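Local coordinates for protein EmGH1 (Erythrobacter marinus, PDB 5Z87) that probably acts as a beta-glucosidase of glycosyl hydrolase family 3, cleaving terminal glucose from beta-linked sugars, at residues A49-M54 against A372-L377; F121-F126 against A378-C383; E307-S312 against V342-A347. One frame throughout, in Å; residues are numbered along the deposited sequence.

Contact 1: residues A49-M54 against A372-L377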
ATOM      1  N   ALA A  49       4.153  11.459  46.557  1.00 27.62           N
ATOM      2  CA  ALA A  49       3.698  11.900  47.874  1.00 29.99           C
ATOM      3  C   ALA A  49       2.220  12.279  47.848  1.00 30.06           C
ATOM      4  O   ALA A  49       1.467  11.951  48.775  1.00 29.13           O
ATOM      5  CB  ALA A  49       4.557  13.067  48.362  1.00 20.48           C
ATOM      6  N   LEU A  50       1.778  12.944  46.781  1.00 32.00           N
ATOM      7  CA  LEU A  50       0.377  13.336  46.696  1.00 23.15           C
ATOM      8  C   LEU A  50      -0.516  12.128  46.482  1.00 27.27           C
ATOM      9  O   LEU A  50      -1.598  12.026  47.084  1.00 23.65           O
ATOM     10  CB  LEU A  50       0.187  14.348  45.568  1.00 23.60           C
ATOM     11  CG  LEU A  50      -1.251  14.782  45.272  1.00 24.13           C
ATOM     12  CD1 LEU A  50      -1.892  15.378  46.518  1.00 23.87           C
ATOM     13  CD2 LEU A  50      -1.312  15.769  44.093  1.00 22.21           C
ATOM     14  N   ALA A  51      -0.085  11.204  45.617  1.00 28.07           N
ATOM     15  CA  ALA A  51      -0.920  10.052  45.294  1.00 26.90           C
ATOM     16  C   ALA A  51      -1.169   9.176  46.522  1.00 18.27           C
ATOM     17  O   ALA A  51      -2.252   8.598  46.661  1.00 21.40           O
ATOM     18  CB  ALA A  51      -0.269   9.243  44.167  1.00 26.17           C
ATOM     19  N   ASN A  52      -0.185   9.075  47.420  1.00 26.20           N
ATOM     20  CA  ASN A  52      -0.374   8.321  48.657  1.00 32.05           C
ATOM     21  C   ASN A  52      -1.486   8.891  49.526  1.00 25.00           C
ATOM     22  O   ASN A  52      -2.022   8.170  50.369  1.00 31.27           O
ATOM     23  CB  ASN A  52       0.929   8.273  49.453  1.00 24.17           C
ATOM     24  CG  ASN A  52       1.992   7.431  48.763  1.00 38.20           C
ATOM     25  OD1 ASN A  52       1.670   6.476  48.053  1.00 39.70           O
ATOM     26  ND2 ASN A  52       3.264   7.788  48.954  1.00 36.09           N
ATOM     27  N   LEU A  53      -1.869  10.148  49.328  1.00 30.06           N
ATOM     28  CA  LEU A  53      -2.917  10.759  50.134  1.00 21.84           C
ATOM     29  C   LEU A  53      -4.311  10.620  49.534  1.00 26.91           C
ATOM     30  O   LEU A  53      -5.287  10.962  50.211  1.00 31.29           O
ATOM     31  CB  LEU A  53      -2.611  12.245  50.347  1.00 23.40           C
ATOM     32  CG  LEU A  53      -1.187  12.566  50.788  1.00 29.46           C
ATOM     33  CD1 LEU A  53      -1.001  14.055  50.934  1.00 26.34           C
ATOM     34  CD2 LEU A  53      -0.874  11.850  52.087  1.00 29.11           C
ATOM     35  N   MET A  54      -4.440  10.122  48.302  1.00 24.14           N
ATOM     36  CA  MET A  54      -5.683  10.235  47.547  1.00 21.74           C
ATOM     37  C   MET A  54      -6.472   8.932  47.574  1.00 18.26           C
ATOM     38  O   MET A  54      -5.901   7.849  47.653  1.00 22.32           O
ATOM     39  CB  MET A  54      -5.398  10.638  46.095  1.00 21.63           C
ATOM     40  CG  MET A  54      -4.609  11.932  45.975  1.00 26.32           C
ATOM     41  SD  MET A  54      -4.098  12.378  44.304  1.00 28.73           S
ATOM     42  CE  MET A  54      -5.690  12.526  43.472  1.00 17.69           C
ATOM     43  N   ALA A 372      -1.593   5.177  36.396  1.00 19.87           N
ATOM     44  CA  ALA A 372      -1.977   6.234  35.470  1.00 23.58           C
ATOM     45  C   ALA A 372      -2.059   7.588  36.175  1.00 26.29           C
ATOM     46  O   ALA A 372      -1.466   8.575  35.715  1.00 22.24           O
ATOM     47  CB  ALA A 372      -3.306   5.874  34.802  1.00 17.50           C
ATOM     48  N   ALA A 373      -2.768   7.656  37.310  1.00 20.33           N
ATOM     49  CA  ALA A 373      -2.946   8.944  37.984  1.00 20.71           C
ATOM     50  C   ALA A 373      -1.617   9.533  38.445  1.00 24.47           C
ATOM     51  O   ALA A 373      -1.460  10.759  38.483  1.00 24.06           O
ATOM     52  CB  ALA A 373      -3.908   8.808  39.161  1.00 20.74           C
ATOM     53  N   GLU A 374      -0.636   8.693  38.769  1.00 22.71           N
ATOM     54  CA  GLU A 374       0.619   9.250  39.245  1.00 24.62           C
ATOM     55  C   GLU A 374       1.393   9.897  38.103  1.00 24.75           C
ATOM     56  O   GLU A 374       2.015  10.948  38.296  1.00 25.72           O
ATOM     57  CB  GLU A 374       1.459   8.177  39.953  1.00 22.04           C
ATOM     58  CG  GLU A 374       2.645   8.790  40.692  1.00 29.39           C
ATOM     59  CD  GLU A 374       3.426   7.796  41.540  1.00 36.46           C
ATOM     60  OE1 GLU A 374       2.790   6.929  42.193  1.00 27.19           O
ATOM     61  OE2 GLU A 374       4.680   7.893  41.544  1.00 29.32           O
ATOM     62  N   ARG A 375       1.357   9.292  36.906  1.00 26.52           N
ATOM     63  CA  ARG A 375       1.974   9.909  35.730  1.00 17.46           C
ATOM     64  C   ARG A 375       1.377  11.282  35.469  1.00 19.40           C
ATOM     65  O   ARG A 375       2.103  12.266  35.265  1.00 21.68           O
ATOM     66  CB  ARG A 375       1.790   9.012  34.497  1.00 21.39           C
ATOM     67  CG  ARG A 375       2.631   7.763  34.505  1.00 21.40           C
ATOM     68  CD  ARG A 375       1.925   6.606  33.834  1.00 23.03           C
ATOM     69  NE  ARG A 375       2.832   5.478  33.661  1.00 23.40           N
ATOM     70  CZ  ARG A 375       2.547   4.372  32.980  1.00 23.25           C
ATOM     71  NH1 ARG A 375       1.366   4.225  32.395  1.00 21.68           N
ATOM     72  NH2 ARG A 375       3.450   3.408  32.892  1.00 24.09           N
ATOM     73  N   ILE A 376       0.044  11.357  35.481  1.00 20.55           N
ATOM     74  CA  ILE A 376      -0.675  12.613  35.275  1.00 21.57           C
ATOM     75  C   ILE A 376      -0.238  13.661  36.293  1.00 24.21           C
ATOM     76  O   ILE A 376       0.081  14.803  35.938  1.00 23.25           O
ATOM     77  CB  ILE A 376      -2.188  12.365  35.357  1.00 21.44           C
ATOM     78  CG1 ILE A 376      -2.638  11.426  34.244  1.00 24.20           C
ATOM     79  CG2 ILE A 376      -2.946  13.697  35.316  1.00 23.36           C
ATOM     80  CD1 ILE A 376      -2.462  12.028  32.868  1.00 21.33           C
ATOM     81  N   LEU A 377      -0.241  13.289  37.579  1.00 30.90           N
ATOM     82  CA  LEU A 377       0.138  14.223  38.640  1.00 24.91           C
ATOM     83  C   LEU A 377       1.570  14.710  38.464  1.00 22.53           C
ATOM     84  O   LEU A 377       1.854  15.901  38.634  1.00 23.96           O
ATOM     85  CB  LEU A 377      -0.034  13.550  40.000  1.00 24.59           C
ATOM     86  CG  LEU A 377      -1.499  13.269  40.327  1.00 25.85           C
ATOM     87  CD1 LEU A 377      -1.594  12.457  41.614  1.00 27.79           C
ATOM     88  CD2 LEU A 377      -2.282  14.563  40.430  1.00 17.79           C
TER
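The packing of N-terminal helix 43-51 and the turn after it on the long helix 366-382 rests on Leu-377, which Leu-50, Ala-51 and Met-54 meet from the other segment. It illustrates how one branched side chain can serve as the common point of a helix-helix seam. The backbones come nearest at Ala-51 and Glu-374, whose CA atoms are 6.3 Å apart, a spacing that the small alanine permits. Leu-377 sends CD1 into the middle of the group. There it meets SD of Met-54 tip to tip at 3.7 Å, and CB of Ala-51 lies 4.3 Å from the same CD1. The Leu-50 side chain crosses that of Leu-377 at about a right angle, CD2 to CD2 at 4.0 Å.

Helix 366-382 comes after strand 345-346 and helix 355-360 in the TIM-barrel-like N-terminal domain, and the contact joins one flank of it to helix 43-51, which lies upstream of helix 56-61 and strand 64-65. A type I turn from Ala-51 to Met-54, with Met-54 N bonded to Ala-51 O at 3.1 Å, folds the chain back here. The methionine is extended through chi2 (174°), which carries SD out to the leucine. Beside the apolar group, Glu-374 OE1 stands 4.3 Å from Ala-51 CB while its charge is taken by Arg-370. That same arginine also bonds OD1 of Asn-52, giving the apolar seam a polar border.

Contact 2: residues F121-F126 against A378-C383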
ATOM      1  N   PHE A 121      -7.029  18.626  47.402  1.00 30.47           N
ATOM      2  CA  PHE A 121      -5.642  19.078  47.354  1.00 25.98           C
ATOM      3  C   PHE A 121      -5.415  20.202  46.347  1.00 24.98           C
ATOM      4  O   PHE A 121      -4.263  20.564  46.084  1.00 28.69           O
ATOM      5  CB  PHE A 121      -4.727  17.895  47.039  1.00 23.73           C
ATOM      6  CG  PHE A 121      -4.960  16.713  47.929  1.00 31.71           C
ATOM      7  CD1 PHE A 121      -4.314  16.617  49.161  1.00 26.55           C
ATOM      8  CD2 PHE A 121      -5.859  15.719  47.562  1.00 28.28           C
ATOM      9  CE1 PHE A 121      -4.543  15.530  49.999  1.00 23.95           C
ATOM     10  CE2 PHE A 121      -6.088  14.628  48.389  1.00 27.08           C
ATOM     11  CZ  PHE A 121      -5.427  14.536  49.607  1.00 29.19           C
ATOM     12  N   GLY A 122      -6.475  20.764  45.784  1.00 29.29           N
ATOM     13  CA  GLY A 122      -6.323  21.889  44.875  1.00 34.56           C
ATOM     14  C   GLY A 122      -5.666  21.564  43.548  1.00 28.48           C
ATOM     15  O   GLY A 122      -5.007  22.436  42.963  1.00 25.35           O
ATOM     16  N   ILE A 123      -5.827  20.339  43.050  1.00 25.80           N
ATOM     17  CA  ILE A 123      -5.239  19.946  41.768  1.00 20.04           C
ATOM     18  C   ILE A 123      -5.943  20.702  40.645  1.00 17.20           C
ATOM     19  O   ILE A 123      -7.164  20.562  40.475  1.00 20.83           O
ATOM     20  CB  ILE A 123      -5.325  18.425  41.558  1.00 26.47           C
ATOM     21  CG1 ILE A 123      -4.750  17.685  42.777  1.00 17.05           C
ATOM     22  CG2 ILE A 123      -4.619  18.014  40.238  1.00 22.38           C
ATOM     23  CD1 ILE A 123      -5.041  16.168  42.812  1.00 22.91           C
ATOM     24  N   PRO A 124      -5.240  21.529  39.880  1.00 18.89           N
ATOM     25  CA  PRO A 124      -5.857  22.164  38.711  1.00 26.02           C
ATOM     26  C   PRO A 124      -5.955  21.178  37.548  1.00 20.76           C
ATOM     27  O   PRO A 124      -5.358  20.101  37.549  1.00 20.24           O
ATOM     28  CB  PRO A 124      -4.906  23.330  38.384  1.00 20.56           C
ATOM     29  CG  PRO A 124      -3.840  23.316  39.485  1.00 20.17           C
ATOM     30  CD  PRO A 124      -3.824  21.913  40.012  1.00 19.39           C
ATOM     31  N   ALA A 125      -6.742  21.567  36.554  1.00 25.13           N
ATOM     32  CA  ALA A 125      -6.858  20.795  35.324  1.00 22.47           C
ATOM     33  C   ALA A 125      -5.695  21.082  34.379  1.00 23.25           C
ATOM     34  O   ALA A 125      -5.165  22.195  34.336  1.00 24.30           O
ATOM     35  CB  ALA A 125      -8.179  21.119  34.627  1.00 17.04           C
ATOM     36  N   PHE A 126      -5.273  20.055  33.633  1.00 25.24           N
ATOM     37  CA  PHE A 126      -4.584  20.321  32.374  1.00 18.23           C
ATOM     38  C   PHE A 126      -5.579  20.996  31.438  1.00 17.34           C
ATOM     39  O   PHE A 126      -6.758  20.634  31.400  1.00 20.31           O
ATOM     40  CB  PHE A 126      -4.047  19.032  31.731  1.00 18.06           C
ATOM     41  CG  PHE A 126      -2.586  18.760  32.024  1.00 24.01           C
ATOM     42  CD1 PHE A 126      -1.615  19.719  31.775  1.00 20.33           C
ATOM     43  CD2 PHE A 126      -2.186  17.547  32.565  1.00 22.93           C
ATOM     44  CE1 PHE A 126      -0.271  19.468  32.060  1.00 22.49           C
ATOM     45  CE2 PHE A 126      -0.835  17.290  32.848  1.00 21.09           C
ATOM     46  CZ  PHE A 126       0.114  18.249  32.594  1.00 19.35           C
ATOM     47  N   ALA A 378       2.483  13.809  38.096  1.00 24.39           N
ATOM     48  CA  ALA A 378       3.874  14.215  37.928  1.00 23.04           C
ATOM     49  C   ALA A 378       4.008  15.222  36.797  1.00 27.24           C
ATOM     50  O   ALA A 378       4.770  16.194  36.903  1.00 25.11           O
ATOM     51  CB  ALA A 378       4.756  12.990  37.679  1.00 17.16           C
ATOM     52  N   ALA A 379       3.247  15.020  35.716  1.00 22.77           N
ATOM     53  CA  ALA A 379       3.274  15.974  34.617  1.00 23.85           C
ATOM     54  C   ALA A 379       2.738  17.324  35.070  1.00 21.57           C
ATOM     55  O   ALA A 379       3.294  18.372  34.714  1.00 23.59           O
ATOM     56  CB  ALA A 379       2.474  15.433  33.424  1.00 19.43           C
ATOM     57  N   LYS A 380       1.676  17.320  35.882  1.00 19.92           N
ATOM     58  CA  LYS A 380       1.117  18.583  36.365  1.00 26.68           C
ATOM     59  C   LYS A 380       2.125  19.338  37.235  1.00 22.83           C
ATOM     60  O   LYS A 380       2.305  20.551  37.078  1.00 28.60           O
ATOM     61  CB  LYS A 380      -0.185  18.327  37.126  1.00 25.69           C
ATOM     62  CG  LYS A 380      -1.292  17.799  36.250  1.00 19.13           C
ATOM     63  CD  LYS A 380      -2.597  17.596  36.993  1.00 18.99           C
ATOM     64  CE  LYS A 380      -3.757  17.537  35.981  1.00 18.31           C
ATOM     65  NZ  LYS A 380      -5.093  17.267  36.596  1.00 17.26           N
ATOM     66  N   PHE A 381       2.808  18.637  38.141  1.00 21.11           N
ATOM     67  CA  PHE A 381       3.852  19.287  38.925  1.00 22.59           C
ATOM     68  C   PHE A 381       4.924  19.879  38.017  1.00 25.88           C
ATOM     69  O   PHE A 381       5.276  21.060  38.142  1.00 24.65           O
ATOM     70  CB  PHE A 381       4.452  18.293  39.932  1.00 26.81           C
ATOM     71  CG  PHE A 381       3.592  18.085  41.170  1.00 28.21           C
ATOM     72  CD1 PHE A 381       3.386  19.128  42.078  1.00 27.63           C
ATOM     73  CD2 PHE A 381       2.993  16.856  41.426  1.00 25.44           C
ATOM     74  CE1 PHE A 381       2.584  18.954  43.212  1.00 24.12           C
ATOM     75  CE2 PHE A 381       2.197  16.666  42.565  1.00 28.70           C
ATOM     76  CZ  PHE A 381       1.990  17.720  43.458  1.00 28.01           C
ATOM     77  N   LYS A 382       5.410  19.083  37.053  1.00 24.40           N
ATOM     78  CA  LYS A 382       6.444  19.543  36.126  1.00 22.08           C
ATOM     79  C   LYS A 382       6.014  20.794  35.354  1.00 24.35           C
ATOM     80  O   LYS A 382       6.836  21.683  35.088  1.00 23.40           O
ATOM     81  CB  LYS A 382       6.806  18.410  35.150  1.00 19.65           C
ATOM     82  CG  LYS A 382       7.915  18.785  34.152  1.00 25.39           C
ATOM     83  CD  LYS A 382       8.665  17.556  33.596  1.00 22.79           C
ATOM     84  CE  LYS A 382       9.811  17.983  32.689  1.00 26.08           C
ATOM     85  NZ  LYS A 382      10.573  16.836  32.097  1.00 40.21           N
ATOM     86  N   CYS A 383       4.738  20.877  34.970  1.00 17.47           N
ATOM     87  CA  CYS A 383       4.250  22.045  34.254  1.00 24.98           C
ATOM     88  C   CYS A 383       3.913  23.206  35.174  1.00 26.69           C
ATOM     89  O   CYS A 383       3.463  24.245  34.681  1.00 27.50           O
ATOM     90  CB  CYS A 383       3.023  21.681  33.415  1.00 20.30           C
ATOM     91  SG  CYS A 383       3.449  20.507  32.092  1.00 25.07           S
TER
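Lys-380 supplies the single hydrogen bond between the two segments: its NZ donates to the carbonyl O of Pro-124 at 3.0 Å. The ammonium approaches within the carbonyl plane, with a C=O...N angle of 150°. Beyond CG the lysine chain is fully extended, and chi4 (177°) puts NZ at the full reach of the side chain. There the same nitrogen also bonds OE1 of Gln-62 and the backbone O of Gly-90, so a buried amine is gripped by three oxygens, a setting that would favour its charged form.

The apolar contacts surround the same chain and the Phe-126 ring. Phe-126 and Lys-380 cross obliquely, and CG of the lysine comes to 3.5 Å from CE2 of the ring. Further out, CG2 of Ile-123 lies 3.8 Å from Lys-380 CD, the two side chains crossing at about a right angle. Separately, CB of Ala-379 sits in the plane of the Phe-126 ring at its edge, 3.8 Å from CZ.

A sulfur-aromatic contact completes the set. SG of Cys-383 lies at the ring edge of Phe-126, 5.1 Å from the centroid and 3.9 Å from CE1, almost exactly in the ring plane.

An alanine in place of Lys-380 would probably leave Pro-124 O, Gly-90 O and Gln-62 OE1 without their shared donor and open a gap beside Phe-126 and Ile-123.

Gln-62, Gly-90 and Phe-126 lie just before or at the start of successive strands, so the C-terminal part of helix 366-382 packs at the N-terminal ends of these strands, on the side of a TIM-barrel-like domain away from the C-terminal strand ends, where active sites of this fold lie.

Contact 3: residues E307-S312 against V342-A347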
ATOM      1  N   GLU A 307       8.412   8.590  31.205  1.00 24.79           N
ATOM      2  CA  GLU A 307       7.796   8.800  32.506  1.00 23.52           C
ATOM      3  C   GLU A 307       6.615   9.754  32.454  1.00 23.54           C
ATOM      4  O   GLU A 307       6.005  10.027  33.497  1.00 22.05           O
ATOM      5  CB  GLU A 307       8.857   9.277  33.507  1.00 25.04           C
ATOM      6  CG  GLU A 307       9.705   8.088  33.999  1.00 28.90           C
ATOM      7  CD  GLU A 307      10.994   8.484  34.700  1.00 47.33           C
ATOM      8  OE1 GLU A 307      11.374   9.676  34.659  1.00 48.75           O
ATOM      9  OE2 GLU A 307      11.627   7.587  35.300  1.00 53.25           O
ATOM     10  N   GLY A 308       6.235  10.225  31.274  1.00 22.27           N
ATOM     11  CA  GLY A 308       5.114  11.129  31.135  1.00 15.55           C
ATOM     12  C   GLY A 308       3.797  10.389  31.016  1.00 21.73           C
ATOM     13  O   GLY A 308       3.648   9.244  31.453  1.00 20.42           O
ATOM     14  N   TYR A 309       2.830  11.061  30.401  1.00 16.53           N
ATOM     15  CA  TYR A 309       1.485  10.536  30.245  1.00 19.56           C
ATOM     16  C   TYR A 309       1.218  10.137  28.796  1.00 22.01           C
ATOM     17  O   TYR A 309       1.747  10.729  27.849  1.00 15.84           O
ATOM     18  CB  TYR A 309       0.431  11.565  30.701  1.00 21.06           C
ATOM     19  CG  TYR A 309       0.406  12.828  29.874  1.00 20.81           C
ATOM     20  CD1 TYR A 309      -0.378  12.918  28.721  1.00 20.58           C
ATOM     21  CD2 TYR A 309       1.164  13.933  30.242  1.00 17.47           C
ATOM     22  CE1 TYR A 309      -0.405  14.073  27.961  1.00 16.87           C
ATOM     23  CE2 TYR A 309       1.151  15.096  29.481  1.00 17.28           C
ATOM     24  CZ  TYR A 309       0.364  15.158  28.338  1.00 20.51           C
ATOM     25  OH  TYR A 309       0.348  16.298  27.566  1.00 21.20           O
ATOM     26  N   VAL A 310       0.384   9.116  28.643  1.00 21.84           N
ATOM     27  CA  VAL A 310      -0.187   8.736  27.366  1.00 18.04           C
ATOM     28  C   VAL A 310      -1.639   9.186  27.378  1.00 18.08           C
ATOM     29  O   VAL A 310      -2.426   8.761  28.237  1.00 22.53           O
ATOM     30  CB  VAL A 310      -0.073   7.226  27.116  1.00 18.96           C
ATOM     31  CG1 VAL A 310      -0.908   6.838  25.903  1.00 18.25           C
ATOM     32  CG2 VAL A 310       1.372   6.831  26.924  1.00 13.62           C
ATOM     33  N   VAL A 311      -1.994  10.048  26.446  1.00 17.55           N
ATOM     34  CA  VAL A 311      -3.378  10.488  26.290  1.00 15.85           C
ATOM     35  C   VAL A 311      -3.964   9.792  25.070  1.00 19.39           C
ATOM     36  O   VAL A 311      -3.269   9.548  24.075  1.00 18.38           O
ATOM     37  CB  VAL A 311      -3.483  12.024  26.177  1.00 15.16           C
ATOM     38  CG1 VAL A 311      -2.589  12.559  25.048  1.00 16.74           C
ATOM     39  CG2 VAL A 311      -4.921  12.453  25.997  1.00 13.09           C
ATOM     40  N   SER A 312      -5.229   9.405  25.174  1.00 18.72           N
ATOM     41  CA  SER A 312      -5.903   8.835  24.029  1.00 17.99           C
ATOM     42  C   SER A 312      -6.207   9.921  23.004  1.00 22.03           C
ATOM     43  O   SER A 312      -6.326  11.107  23.331  1.00 17.53           O
ATOM     44  CB  SER A 312      -7.207   8.165  24.455  1.00 13.26           C
ATOM     45  OG  SER A 312      -8.240   9.132  24.559  1.00 15.73           O
ATOM     46  N   VAL A 342      -2.566   3.462  28.291  1.00 18.92           N
ATOM     47  CA  VAL A 342      -3.206   4.766  28.141  1.00 23.44           C
ATOM     48  C   VAL A 342      -3.560   5.297  29.530  1.00 26.95           C
ATOM     49  O   VAL A 342      -4.320   4.663  30.270  1.00 23.35           O
ATOM     50  CB  VAL A 342      -4.463   4.676  27.266  1.00 19.23           C
ATOM     51  CG1 VAL A 342      -5.101   6.051  27.153  1.00 14.30           C
ATOM     52  CG2 VAL A 342      -4.144   4.079  25.886  1.00 17.47           C
ATOM     53  N   ASP A 343      -3.039   6.477  29.870  1.00 20.01           N
ATOM     54  CA  ASP A 343      -3.181   7.039  31.208  1.00 23.39           C
ATOM     55  C   ASP A 343      -4.392   7.951  31.348  1.00 24.80           C
ATOM     56  O   ASP A 343      -5.045   7.936  32.393  1.00 26.46           O
ATOM     57  CB  ASP A 343      -1.918   7.819  31.597  1.00 19.02           C
ATOM     58  CG  ASP A 343      -0.679   6.963  31.566  1.00 23.36           C
ATOM     59  OD1 ASP A 343      -0.736   5.836  32.117  1.00 27.49           O
ATOM     60  OD2 ASP A 343       0.345   7.406  30.994  1.00 19.65           O
ATOM     61  N   ILE A 344      -4.707   8.756  30.332  1.00 22.34           N
ATOM     62  CA  ILE A 344      -5.808   9.700  30.422  1.00 17.66           C
ATOM     63  C   ILE A 344      -6.625   9.632  29.139  1.00 23.05           C
ATOM     64  O   ILE A 344      -6.069   9.608  28.036  1.00 22.47           O
ATOM     65  CB  ILE A 344      -5.314  11.137  30.709  1.00 18.27           C
ATOM     66  CG1 ILE A 344      -6.481  12.121  30.687  1.00 23.95           C
ATOM     67  CG2 ILE A 344      -4.238  11.551  29.745  1.00 17.26           C
ATOM     68  CD1 ILE A 344      -6.194  13.415  31.427  1.00 20.54           C
ATOM     69  N   GLU A 345      -7.944   9.583  29.288  1.00 21.73           N
ATOM     70  CA  GLU A 345      -8.855   9.392  28.178  1.00 18.83           C
ATOM     71  C   GLU A 345      -9.395  10.740  27.714  1.00 24.35           C
ATOM     72  O   GLU A 345     -10.052  11.458  28.474  1.00 20.79           O
ATOM     73  CB  GLU A 345     -10.001   8.467  28.572  1.00 19.93           C
ATOM     74  CG  GLU A 345     -11.071   8.417  27.529  1.00 19.62           C
ATOM     75  CD  GLU A 345     -12.261   7.637  27.987  1.00 24.75           C
ATOM     76  OE1 GLU A 345     -12.793   6.839  27.189  1.00 17.60           O
ATOM     77  OE2 GLU A 345     -12.651   7.805  29.162  1.00 26.78           O
ATOM     78  N   LEU A 346      -9.100  11.080  26.469  1.00 26.13           N
ATOM     79  CA  LEU A 346      -9.665  12.250  25.813  1.00 20.89           C
ATOM     80  C   LEU A 346     -11.017  11.844  25.241  1.00 22.38           C
ATOM     81  O   LEU A 346     -11.092  11.134  24.235  1.00 21.69           O
ATOM     82  CB  LEU A 346      -8.712  12.747  24.736  1.00 17.12           C
ATOM     83  CG  LEU A 346      -9.257  13.833  23.824  1.00 26.36           C
ATOM     84  CD1 LEU A 346      -9.509  15.112  24.610  1.00 16.13           C
ATOM     85  CD2 LEU A 346      -8.260  14.065  22.688  1.00 16.61           C
ATOM     86  N   ALA A 347     -12.096  12.263  25.904  1.00 26.46           N
ATOM     87  CA  ALA A 347     -13.442  11.868  25.503  1.00 23.98           C
ATOM     88  C   ALA A 347     -14.493  12.557  26.363  1.00 23.97           C
ATOM     89  O   ALA A 347     -14.231  12.902  27.518  1.00 21.41           O
ATOM     90  CB  ALA A 347     -13.623  10.347  25.597  1.00 22.01           C
TER
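Val-311 and Ile-344 lie side by side and point the same way, with CB of the valine 3.7 Å from CG2 of the isoleucine. Their backbones form a single parallel bridge, in which Ser-312 N donates to Ile-344 O at 3.0 Å, nearly along the C=O axis. On the same side, CG2 of Val-311 touches CB of Leu-346, and CD1 of Tyr-309 meets CG2 of Ile-344 obliquely. Val-310 is turned to the other side, its CG1 packed 3.8 Å from Val-342 CA.

Asp-343 takes the place of a backbone acceptor. Its OD2 receives the N-H of Val-310 at 2.9 Å, on the anti side and 27° out of the carboxylate plane. Salt bridges from OD1 to Arg-375 and from OD2 to Arg-301 hold the carboxylate still, and would be likely to keep it ionised. Val-310 O in turn accepts twice, from Asp-343 N at 2.9 Å and from Ile-344 N at 3.1 Å.

The two strands are joined by a beta-alpha-beta crossover: the chain leaves strand 309-311, passes through helices 319-322 and 330-340 and returns as the parallel strand 345-346, which pairs onward with strand 64-65 and so carries the barrel toward closure.

At the C-terminal end of the pair, Ser-312 replaces another backbone acceptor. Its OG, between the backbone N and the carbonyl carbon (chi1 83°), takes the N-H of Leu-346 at 2.9 Å. The side chain of Leu-346 is about 5 Å from a bound dithiothreitol, probably a crystallisation additive that marks the pocket, and touches Phe-178 and Trp-314, both lining that pocket, as does Asp-313, which directly follows the serine.

From the N terminus, the chain passes through 49-54 and then 121-126 without closing either loop. The first closure is contact 3, where 342-347 returns to 307-312 after about thirty residues. Next, 372-377 closes contact 1, and directly after it 378-383 closes contact 2, so these two long loops cross while both enclose contact 3. Helix 366-382 is shared by contacts 1 and 2, gripping the N-terminal helix along one part and the entry to strand 126-129 along the next. It also meets contact 3 through Ile-376 against Ile-344 and through Ala-379 against Tyr-309, tying early and late barrel elements together.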